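Side-chain contacts in 3,4-dihydroxybenzoate decarboxylase (Enterobacter cloacae, PDB 5NY5), which catalyses decarboxylation of 3,4-dihydroxybenzoate and, in reverse, para-carboxylation of catechols, as a prenylated-flavin-dependent enzyme of the UbiD family: residues G146-L151 against H285-F290; M182-A185 against I190-F193; K196-G201 against G272-E277; E223-T226 against Y231-L234. One frame throughout, in Å; residues are numbered along the deposited sequence.

Contact 1 of 4, residues G146-L151 against H285-F290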
loop_
_atom_site.group_PDB
_atom_site.type_symbol
_atom_site.label_atom_id
_atom_site.label_comp_id
_atom_site.label_asym_id
_atom_site.label_seq_id
_atom_site.Cartn_x
_atom_site.Cartn_y
_atom_site.Cartn_z
ATOM N N GLY A 146 -46.634 0.575 -2.446
ATOM C CA GLY A 146 -47.972 1.085 -2.613
ATOM C C GLY A 146 -47.918 2.516 -3.098
ATOM O O GLY A 146 -46.838 3.071 -3.323
ATOM N N PRO A 147 -49.078 3.136 -3.291
ATOM C CA PRO A 147 -49.096 4.553 -3.675
ATOM C C PRO A 147 -48.393 5.407 -2.632
ATOM O O PRO A 147 -48.504 5.170 -1.430
ATOM C CB PRO A 147 -50.591 4.880 -3.772
ATOM C CG PRO A 147 -51.298 3.746 -3.097
ATOM C CD PRO A 147 -50.426 2.550 -3.260
ATOM N N PHE A 148 -47.655 6.406 -3.110
ATOM C CA PHE A 148 -46.769 7.201 -2.273
ATOM C C PHE A 148 -47.022 8.687 -2.472
ATOM O O PHE A 148 -47.231 9.145 -3.599
ATOM C CB PHE A 148 -45.293 6.906 -2.592
ATOM C CG PHE A 148 -44.637 5.944 -1.644
ATOM C CD1 PHE A 148 -44.160 6.377 -0.421
ATOM C CD2 PHE A 148 -44.472 4.613 -1.988
ATOM C CE1 PHE A 148 -43.547 5.498 0.451
ATOM C CE2 PHE A 148 -43.860 3.727 -1.123
ATOM C CZ PHE A 148 -43.398 4.171 0.099
ATOM N N PHE A 149 -47.003 9.430 -1.370
ATOM C CA PHE A 149 -46.797 10.871 -1.390
ATOM C C PHE A 149 -45.350 11.126 -0.996
ATOM O O PHE A 149 -44.894 10.630 0.039
ATOM C CB PHE A 149 -47.740 11.596 -0.427
ATOM C CG PHE A 149 -49.197 11.359 -0.698
ATOM C CD1 PHE A 149 -49.845 12.036 -1.716
ATOM C CD2 PHE A 149 -49.926 10.475 0.078
ATOM C CE1 PHE A 149 -51.186 11.823 -1.963
ATOM C CE2 PHE A 149 -51.266 10.258 -0.164
ATOM C CZ PHE A 149 -51.897 10.934 -1.185
ATOM N N CYS A 150 -44.626 11.886 -1.814
ATOM C CA CYS A 150 -43.194 12.039 -1.622
ATOM C C CYS A 150 -42.764 13.437 -1.205
ATOM O O CYS A 150 -41.588 13.629 -0.882
ATOM C CB CYS A 150 -42.446 11.645 -2.903
ATOM S SG CYS A 150 -42.694 9.926 -3.379
ATOM N N LEU A 151 -43.668 14.409 -1.199
ATOM C CA LEU A 151 -43.336 15.781 -0.828
ATOM C C LEU A 151 -44.331 16.306 0.198
ATOM O O LEU A 151 -44.920 17.379 0.049
ATOM C CB LEU A 151 -43.282 16.676 -2.063
ATOM C CG LEU A 151 -42.130 16.377 -3.024
ATOM C CD1 LEU A 151 -42.222 17.237 -4.273
ATOM C CD2 LEU A 151 -40.795 16.584 -2.326
ATOM N N HIS A 285 -40.104 -4.386 -1.319
ATOM C CA HIS A 285 -39.471 -3.095 -1.517
ATOM C C HIS A 285 -40.410 -1.978 -1.090
ATOM O O HIS A 285 -41.622 -2.166 -0.961
ATOM C CB HIS A 285 -39.064 -2.895 -2.980
ATOM C CG HIS A 285 -38.108 -3.927 -3.486
ATOM N ND1 HIS A 285 -38.449 -4.844 -4.456
ATOM C CD2 HIS A 285 -36.824 -4.192 -3.150
ATOM C CE1 HIS A 285 -37.413 -5.626 -4.701
ATOM N NE2 HIS A 285 -36.416 -5.253 -3.920
ATOM N N ALA A 286 -39.827 -0.803 -0.871
ATOM C CA ALA A 286 -40.600 0.381 -0.530
ATOM C C ALA A 286 -40.708 1.303 -1.734
ATOM O O ALA A 286 -41.781 1.451 -2.325
ATOM C CB ALA A 286 -39.964 1.118 0.649
HETATM N N MSE A 287 -39.588 1.906 -2.113
HETATM C CA MSE A 287 -39.573 2.932 -3.138
HETATM C C MSE A 287 -38.173 3.082 -3.719
HETATM O O MSE A 287 -37.193 2.735 -3.064
HETATM C CB MSE A 287 -40.029 4.262 -2.545
HETATM C CG MSE A 287 -41.042 5.021 -3.367
HETATM SE SE MSE A 287 -41.112 6.869 -2.782
HETATM C CE MSE A 287 -39.767 7.624 -3.969
ATOM N N PRO A 288 -38.071 3.593 -4.944
ATOM C CA PRO A 288 -36.757 4.002 -5.449
ATOM C C PRO A 288 -36.144 5.060 -4.543
ATOM O O PRO A 288 -36.786 6.054 -4.196
ATOM C CB PRO A 288 -37.071 4.560 -6.841
ATOM C CG PRO A 288 -38.332 3.889 -7.236
ATOM C CD PRO A 288 -39.117 3.694 -5.976
ATOM N N GLU A 289 -34.896 4.834 -4.153
ATOM C CA GLU A 289 -34.176 5.752 -3.287
ATOM C C GLU A 289 -33.279 6.666 -4.113
ATOM O O GLU A 289 -33.070 6.462 -5.310
ATOM C CB GLU A 289 -33.353 4.980 -2.252
ATOM C CG GLU A 289 -34.164 4.021 -1.396
ATOM C CD GLU A 289 -35.115 4.730 -0.451
ATOM O OE1 GLU A 289 -36.041 4.070 0.062
ATOM O OE2 GLU A 289 -34.937 5.943 -0.216
ATOM N N PHE A 290 -32.740 7.688 -3.450
ATOM C CA PHE A 290 -31.905 8.651 -4.156
ATOM C C PHE A 290 -30.625 8.066 -4.760
ATOM O O PHE A 290 -30.199 8.587 -5.806
ATOM C CB PHE A 290 -31.583 9.839 -3.232
ATOM C CG PHE A 290 -30.605 9.528 -2.135
ATOM C CD1 PHE A 290 -29.247 9.705 -2.331
ATOM C CD2 PHE A 290 -31.045 9.076 -0.902
ATOM C CE1 PHE A 290 -28.344 9.425 -1.327
ATOM C CE2 PHE A 290 -30.144 8.796 0.108
ATOM C CZ PHE A 290 -28.793 8.971 -0.107
#

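Contact 2 of 4, residues M182-A185 against I190-F193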
loop_
_atom_site.group_PDB
_atom_site.type_symbol
_atom_site.label_atom_id
_atom_site.label_comp_id
_atom_site.label_asym_id
_atom_site.label_seq_id
_atom_site.Cartn_x
_atom_site.Cartn_y
_atom_site.Cartn_z
HETATM N N MSE A 182 -45.868 6.236 7.621
HETATM C CA MSE A 182 -44.900 7.319 7.507
HETATM C C MSE A 182 -43.659 7.058 8.352
HETATM O O MSE A 182 -43.752 6.843 9.557
HETATM C CB MSE A 182 -45.545 8.646 7.911
HETATM C CG MSE A 182 -44.559 9.767 8.200
HETATM SE SE MSE A 182 -45.407 11.526 8.252
HETATM C CE MSE A 182 -44.239 12.381 9.556
ATOM N N PHE A 183 -42.496 7.079 7.705
ATOM C CA PHE A 183 -41.233 6.885 8.398
ATOM C C PHE A 183 -40.754 8.192 9.018
ATOM O O PHE A 183 -40.969 9.280 8.478
ATOM C CB PHE A 183 -40.173 6.345 7.437
ATOM C CG PHE A 183 -38.791 6.290 8.025
ATOM C CD1 PHE A 183 -38.425 5.257 8.868
ATOM C CD2 PHE A 183 -37.858 7.270 7.729
ATOM C CE1 PHE A 183 -37.155 5.203 9.409
ATOM C CE2 PHE A 183 -36.589 7.222 8.269
ATOM C CZ PHE A 183 -36.237 6.188 9.109
ATOM N N LEU A 184 -40.099 8.074 10.168
ATOM C CA LEU A 184 -39.531 9.219 10.863
ATOM C C LEU A 184 -38.086 8.910 11.221
ATOM O O LEU A 184 -37.788 7.823 11.724
ATOM C CB LEU A 184 -40.332 9.566 12.125
ATOM C CG LEU A 184 -41.739 10.151 11.950
ATOM C CD1 LEU A 184 -42.783 9.065 11.722
ATOM C CD2 LEU A 184 -42.116 11.021 13.142
ATOM N N ALA A 185 -37.198 9.863 10.955
ATOM C CA ALA A 185 -35.782 9.685 11.245
ATOM C C ALA A 185 -35.530 9.842 12.738
ATOM O O ALA A 185 -35.964 10.822 13.352
ATOM C CB ALA A 185 -34.944 10.690 10.459
ATOM N N ILE A 190 -39.628 15.746 15.719
ATOM C CA ILE A 190 -40.950 15.150 15.544
ATOM C C ILE A 190 -40.953 13.698 16.006
ATOM O O ILE A 190 -41.980 13.189 16.471
ATOM C CB ILE A 190 -41.413 15.291 14.081
ATOM C CG1 ILE A 190 -42.836 14.752 13.911
ATOM C CG2 ILE A 190 -40.451 14.590 13.135
ATOM C CD1 ILE A 190 -43.360 14.838 12.501
ATOM N N GLU A 191 -39.814 13.011 15.907
ATOM C CA GLU A 191 -39.730 11.657 16.443
ATOM C C GLU A 191 -39.740 11.670 17.966
ATOM O O GLU A 191 -40.419 10.851 18.595
ATOM C CB GLU A 191 -38.478 10.959 15.916
ATOM C CG GLU A 191 -38.194 9.606 16.553
ATOM C CD GLU A 191 -39.207 8.538 16.175
ATOM O OE1 GLU A 191 -40.067 8.795 15.308
ATOM O OE2 GLU A 191 -39.144 7.432 16.750
ATOM N N VAL A 192 -38.992 12.592 18.573
ATOM C CA VAL A 192 -39.024 12.735 20.026
ATOM C C VAL A 192 -40.421 13.126 20.485
ATOM O O VAL A 192 -40.908 12.646 21.516
ATOM C CB VAL A 192 -37.962 13.754 20.484
ATOM C CG1 VAL A 192 -38.164 14.119 21.944
ATOM C CG2 VAL A 192 -36.566 13.194 20.264
ATOM N N PHE A 193 -41.094 13.992 19.721
ATOM C CA PHE A 193 -42.472 14.348 20.045
ATOM C C PHE A 193 -43.367 13.116 20.047
ATOM O O PHE A 193 -44.257 12.986 20.896
ATOM C CB PHE A 193 -43.007 15.380 19.049
ATOM C CG PHE A 193 -42.287 16.701 19.078
ATOM C CD1 PHE A 193 -41.455 17.041 20.130
ATOM C CD2 PHE A 193 -42.452 17.609 18.045
ATOM C CE1 PHE A 193 -40.798 18.256 20.147
ATOM C CE2 PHE A 193 -41.800 18.825 18.057
ATOM C CZ PHE A 193 -40.972 19.148 19.110
#

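Contact 3 of 4, residues K196-G201 against G272-E277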
loop_
_atom_site.group_PDB
_atom_site.type_symbol
_atom_site.label_atom_id
_atom_site.label_comp_id
_atom_site.label_asym_id
_atom_site.label_seq_id
_atom_site.Cartn_x
_atom_site.Cartn_y
_atom_site.Cartn_z
ATOM N N LYS A 196 -42.885 10.776 23.324
ATOM C CA LYS A 196 -43.590 11.293 24.492
ATOM C C LYS A 196 -45.081 10.999 24.400
ATOM O O LYS A 196 -45.704 10.567 25.377
ATOM C CB LYS A 196 -43.352 12.797 24.629
ATOM C CG LYS A 196 -41.899 13.193 24.810
ATOM C CD LYS A 196 -41.767 14.700 24.951
ATOM C CE LYS A 196 -40.317 15.118 25.120
ATOM N NZ LYS A 196 -40.182 16.598 25.211
ATOM N N ALA A 197 -45.669 11.223 23.225
ATOM C CA ALA A 197 -47.091 10.959 23.045
ATOM C C ALA A 197 -47.393 9.472 23.174
ATOM O O ALA A 197 -48.347 9.075 23.853
ATOM C CB ALA A 197 -47.552 11.493 21.689
ATOM N N GLU A 198 -46.579 8.631 22.534
ATOM C CA GLU A 198 -46.816 7.192 22.588
ATOM C C GLU A 198 -46.625 6.643 23.995
ATOM O O GLU A 198 -47.275 5.659 24.368
ATOM C CB GLU A 198 -45.893 6.470 21.607
ATOM C CG GLU A 198 -46.176 4.986 21.478
ATOM C CD GLU A 198 -45.377 4.330 20.375
ATOM O OE1 GLU A 198 -44.263 4.811 20.077
ATOM O OE2 GLU A 198 -45.866 3.335 19.801
ATOM N N ALA A 199 -45.746 7.261 24.788
ATOM C CA ALA A 199 -45.531 6.796 26.153
ATOM C C ALA A 199 -46.800 6.922 26.984
ATOM O O ALA A 199 -47.127 6.029 27.774
ATOM C CB ALA A 199 -44.386 7.576 26.798
ATOM N N ALA A 200 -47.531 8.019 26.814
ATOM C CA ALA A 200 -48.754 8.271 27.560
ATOM C C ALA A 200 -49.979 7.629 26.923
ATOM O O ALA A 200 -51.097 7.857 27.395
ATOM C CB ALA A 200 -48.978 9.777 27.708
ATOM N N GLY A 201 -49.799 6.836 25.871
ATOM C CA GLY A 201 -50.935 6.255 25.183
ATOM C C GLY A 201 -51.791 7.264 24.451
ATOM O O GLY A 201 -52.995 7.042 24.286
ATOM N N GLY A 272 -48.505 2.645 19.666
ATOM C CA GLY A 272 -48.520 1.203 19.807
ATOM C C GLY A 272 -48.652 0.444 18.503
ATOM O O GLY A 272 -48.026 -0.607 18.331
ATOM N N VAL A 273 -49.457 0.955 17.577
ATOM C CA VAL A 273 -49.707 0.250 16.328
ATOM C C VAL A 273 -48.502 0.401 15.411
ATOM O O VAL A 273 -47.854 1.455 15.366
ATOM C CB VAL A 273 -50.997 0.763 15.661
ATOM C CG1 VAL A 273 -50.806 2.164 15.111
ATOM C CG2 VAL A 273 -51.449 -0.191 14.562
ATOM N N ARG A 274 -48.183 -0.672 14.692
ATOM C CA ARG A 274 -47.105 -0.673 13.717
ATOM C C ARG A 274 -47.553 -1.444 12.488
ATOM O O ARG A 274 -48.376 -2.358 12.573
ATOM C CB ARG A 274 -45.817 -1.292 14.283
ATOM C CG ARG A 274 -45.148 -0.452 15.351
ATOM C CD ARG A 274 -44.810 0.928 14.821
ATOM N NE ARG A 274 -44.780 1.921 15.889
ATOM C CZ ARG A 274 -43.669 2.367 16.462
ATOM N NH1 ARG A 274 -42.487 1.917 16.066
ATOM N NH2 ARG A 274 -43.742 3.271 17.429
ATOM N N VAL A 275 -47.002 -1.063 11.339
ATOM C CA VAL A 275 -47.325 -1.706 10.075
ATOM C C VAL A 275 -46.039 -1.864 9.278
ATOM O O VAL A 275 -45.076 -1.113 9.464
ATOM C CB VAL A 275 -48.381 -0.900 9.280
ATOM C CG1 VAL A 275 -47.757 0.341 8.653
ATOM C CG2 VAL A 275 -49.039 -1.769 8.228
ATOM N N ARG A 276 -46.014 -2.867 8.407
ATOM C CA ARG A 276 -44.930 -3.014 7.449
ATOM C C ARG A 276 -45.347 -2.374 6.132
ATOM O O ARG A 276 -46.517 -2.437 5.743
ATOM C CB ARG A 276 -44.544 -4.481 7.244
ATOM C CG ARG A 276 -45.588 -5.361 6.588
ATOM C CD ARG A 276 -45.066 -6.787 6.487
ATOM N NE ARG A 276 -46.008 -7.680 5.824
ATOM C CZ ARG A 276 -46.009 -7.925 4.519
ATOM N NH1 ARG A 276 -45.116 -7.340 3.733
ATOM N NH2 ARG A 276 -46.904 -8.753 4.000
ATOM N N GLU A 277 -44.377 -1.753 5.461
ATOM C CA GLU A 277 -44.684 -0.844 4.360
ATOM C C GLU A 277 -45.412 -1.554 3.225
ATOM O O GLU A 277 -46.374 -1.016 2.664
ATOM C CB GLU A 277 -43.392 -0.199 3.860
ATOM C CG GLU A 277 -43.544 1.221 3.354
ATOM C CD GLU A 277 -42.224 1.966 3.336
ATOM O OE1 GLU A 277 -41.200 1.364 3.715
ATOM O OE2 GLU A 277 -42.209 3.152 2.948
#

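Contact 4 of 4, residues E223-T226 against Y231-L234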
loop_
_atom_site.group_PDB
_atom_site.type_symbol
_atom_site.label_atom_id
_atom_site.label_comp_id
_atom_site.label_asym_id
_atom_site.label_seq_id
_atom_site.Cartn_x
_atom_site.Cartn_y
_atom_site.Cartn_z
ATOM N N GLU A 223 -30.887 23.622 8.143
ATOM C CA GLU A 223 -30.922 23.645 9.598
ATOM C C GLU A 223 -31.425 24.996 10.082
ATOM O O GLU A 223 -30.896 26.042 9.692
ATOM C CB GLU A 223 -29.537 23.355 10.178
ATOM C CG GLU A 223 -29.265 21.879 10.418
ATOM C CD GLU A 223 -30.156 21.292 11.498
ATOM O OE1 GLU A 223 -30.595 22.052 12.388
ATOM O OE2 GLU A 223 -30.421 20.072 11.458
ATOM N N ALA A 224 -32.448 24.972 10.929
ATOM C CA ALA A 224 -33.051 26.189 11.436
ATOM C C ALA A 224 -32.953 26.240 12.954
ATOM O O ALA A 224 -32.919 25.195 13.612
ATOM C CB ALA A 224 -34.524 26.287 11.021
ATOM N N PRO A 225 -32.901 27.439 13.540
ATOM C CA PRO A 225 -32.928 27.544 15.006
ATOM C C PRO A 225 -34.262 27.116 15.598
ATOM O O PRO A 225 -35.130 26.603 14.886
ATOM C CB PRO A 225 -32.657 29.034 15.254
ATOM C CG PRO A 225 -33.055 29.711 13.976
ATOM C CD PRO A 225 -32.695 28.745 12.893
ATOM N N THR A 226 -34.439 27.315 16.902
ATOM C CA THR A 226 -35.697 27.008 17.572
ATOM C C THR A 226 -36.082 28.188 18.448
ATOM O O THR A 226 -35.303 28.605 19.310
ATOM C CB THR A 226 -35.595 25.728 18.407
ATOM O OG1 THR A 226 -35.464 24.597 17.537
ATOM C CG2 THR A 226 -36.842 25.553 19.259
ATOM N N TYR A 231 -41.667 27.461 14.218
ATOM C CA TYR A 231 -41.730 26.811 12.907
ATOM C C TYR A 231 -40.617 27.346 12.007
ATOM O O TYR A 231 -40.844 27.784 10.878
ATOM C CB TYR A 231 -43.104 27.000 12.260
ATOM C CG TYR A 231 -44.267 26.460 13.064
ATOM C CD1 TYR A 231 -44.644 25.127 12.966
ATOM C CD2 TYR A 231 -44.999 27.287 13.906
ATOM C CE1 TYR A 231 -45.709 24.632 13.693
ATOM C CE2 TYR A 231 -46.065 26.799 14.636
ATOM C CZ TYR A 231 -46.416 25.472 14.527
ATOM O OH TYR A 231 -47.476 24.983 15.250
ATOM N N ASN A 232 -39.390 27.305 12.534
ATOM C CA ASN A 232 -38.315 28.150 12.026
ATOM C C ASN A 232 -37.860 27.778 10.622
ATOM O O ASN A 232 -37.319 28.638 9.919
ATOM C CB ASN A 232 -37.132 28.106 12.990
ATOM C CG ASN A 232 -37.507 28.555 14.390
ATOM O OD1 ASN A 232 -37.927 27.750 15.224
ATOM N ND2 ASN A 232 -37.361 29.848 14.653
ATOM N N GLU A 233 -38.055 26.530 10.192
ATOM C CA GLU A 233 -37.667 26.175 8.833
ATOM C C GLU A 233 -38.470 26.944 7.795
ATOM O O GLU A 233 -38.029 27.062 6.648
ATOM C CB GLU A 233 -37.815 24.671 8.609
ATOM C CG GLU A 233 -36.833 23.821 9.397
ATOM C CD GLU A 233 -37.327 23.493 10.790
ATOM O OE1 GLU A 233 -37.519 22.294 11.084
ATOM O OE2 GLU A 233 -37.532 24.432 11.586
ATOM N N LEU A 234 -39.635 27.473 8.176
ATOM C CA LEU A 234 -40.413 28.324 7.290
ATOM C C LEU A 234 -39.837 29.727 7.177
ATOM O O LEU A 234 -40.210 30.464 6.257
ATOM C CB LEU A 234 -41.860 28.403 7.774
ATOM C CG LEU A 234 -42.630 27.083 7.832
ATOM C CD1 LEU A 234 -44.023 27.300 8.388
ATOM C CD2 LEU A 234 -42.702 26.451 6.456
#

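Contact 1 of 4, residues G146-L151 against H285-F290
M287, modelled as selenomethionine, lies over one face of the F148 ring and reaches past it to C150. Its CG and SE both sit above the ring. SE is 4.0 Å from the F148 ring centroid, only 18° off the ring normal. CG is nearest at the rim, 3.7 Å from F148 CD2. The two side chains are therefore layered, with the thin M287 chain running obliquely across the aromatic plane. M287 SE is the atom that meets C150 SG, at 3.5 Å; the bend at chi3 (91°) turns CE across that line, 3.8 Å from the same SG. C150 SG stands beside its own backbone N and anti to its carbonyl carbon (chi1 -62°). F148 and C150 are two apart on strand 148-157, with F149 facing away between them, so both point toward M287. The backbone of the second strand adds one more touch: A286 O approaches F148 CE2 at 3.3 Å, obliquely to the ring. The short strand segments 148-151 and 285-288 are 10.0 Å apart at their axes. They are not paired in a sheet; the side chains of F148, C150 and M287 meet between them. F148 also touches C173 on strand 165-174, while M287 touches R171, which belongs to the prenylated FMN site. R171 NH2 makes a salt bridge with E289 OE1. Here a Met-aromatic contact joins the main antiparallel sheet of the Rift-related, FMN-binding domain to the two-stranded hairpin 285-296, next to the flavin site.

Contact 2 of 4, residues M182-A185 against I190-F193
L184 and M182 make a buried apolar contact with I190, joining the loop after strand 179-182 to the first turn of helix 189-199. The two segments are close in sequence, so the chain folds back on itself here. L184 meets the helix residue crosswise. Its CD2 branch lies 3.9 Å from I190 CG1, and I190 CG2 is equally near that methyl group. M182, a selenomethionine two residues before L184, meets I190 tip to tip, with M182 CE 3.9 Å from I190 CD1. I190 reaches this far because its chain is fully extended, CG1 and CD1 both in trans arrangements (chi1 -176°, chi2 -179°). V154 on strand 148-157 touches both M182 and I190, so the apolar cluster continues onto the sheet. E191 supplies the outer edge of the contact. Its chain bends at chi2 (69°) and crosses L184 obliquely, bringing E191 OE1 to 3.3 Å from L184 CB. E191 CB also packs 3.6 Å from A185 O. Neither touch is a hydrogen bond. The loop carries F183 and A185 of the prenylated FMN site. On the helix, I190 N is hydrogen-bonded to D166 OD2, and D166 is a manganese ligand in a bound form of this protein. The chemistry is thus dispersive between the two segments, and the carboxylate of E191 finds its polar partner outside them: OE2 forms a salt bridge with R194 NH1, consistent with a charged glutamate whose other oxygen lies against aliphatic carbon.

Contact 3 of 4, residues K196-G201 against G272-E277
E198, in the last turn of helix 189-199, ties the helix end to the loop 272-277 through its carboxylate. The helix closes here with a Schellman motif: G201, at positive phi, is the C-prime residue, and its N bonds back to E198 O. The E198 side chain is stretched out, with CG trans to the backbone N (chi1 -173°), and so spans the gap to the loop. At its end E198 OE2 takes a hydrogen bond from G272 N at 2.7 Å. That donor arrives on the anti side of the oxygen, slightly out of the carboxylate plane, and the N-H...O angle is 157°. R274 comes in from beside it. Its NH2 forms a salt bridge with E198 OE1 at 3.1 Å, and this oxygen lies at the guanidinium edge, in its plane. The same NH2 also makes a weak hydrogen bond to E198 OE2 at 3.2 Å. One nitrogen thus straddles both oxygens, while the two flat groups are turned 29° from each other. A bend at chi2 of R274 folds its chain back, and NE makes a further weak hydrogen bond to V273 O at 3.2 Å. R274 also touches S300. A second arginine completes the cluster: R194 NH2, one turn earlier on the helix, makes a salt bridge with E198 OE1. Two guanidinium groups and a backbone N-H thus gather round one carboxylate at the protein surface. Such surroundings would be expected to keep E198 ionised, with its charge shared between both arginines.

Contact 4 of 4, residues E223-T226 against Y231-L234
A224 packs against N232 and E233 where the chain turns round between helices 214-219 and 234-241. Residues 231-234 form a type I beta turn, closed by a hydrogen bond from L234 N to Y231 O at 3.0 Å, and it leads into the second helix. The first kind of interaction is van der Waals. The methyl group of A224 points at the turn and lies against the N232-E233 peptide, with CB 3.7 Å from both N232 CB and E233 CG. E233 is curled by its bend at chi2 (87°), which brings OE2 back to 3.6 Å from the same A224 CB.

The second kind is polar but unbonded. P225 O stands over the face of the N232 amide, 3.1 Å from N232 CG. N232 ND2 is hydrogen-bonded to T227 OG1, just after residues 223-226.

The third kind is electrostatic and reaches outside the two segments. E233, a manganese ligand in a bound form of the enzyme, has a long, weak ion pair with R188. E233 OE1 also lies close to D166 OD1, as two metal ligands would in a site modelled without its metal. E223, of the prenylated FMN site, makes another long, weak pair with R188. The two segments thus carry residues of both the metal and the flavin sites, and both weak pairs converge on R188.

At the N232 amide, OD1 lies 3.3 Å from T226 CA and 3.0 Å from P225 O, two acceptors that cannot bond to each other.

All four contacts lie in the Rift-related domain; contacts 2 and 4 hold residues of the prenylated FMN and manganese sites, and contact 1 adjoins R171 of the flavin site. Contacts 2 and 3 share helix 189-199, one near its start and one at its end, with centres about 11 Å apart. D166 joins contacts 2 and 4: D166 OD2 is hydrogen-bonded to I190 N, and its side chain lies close to that of E233, although the nearest atoms of the two contacts are about 8 Å apart. Contact 3 touches contact 1 through E277, whose OE2 is 3.3 Å from F148 CZ. Contacts 2, 3 and 4 all fall within the chain loop that contact 1 closes.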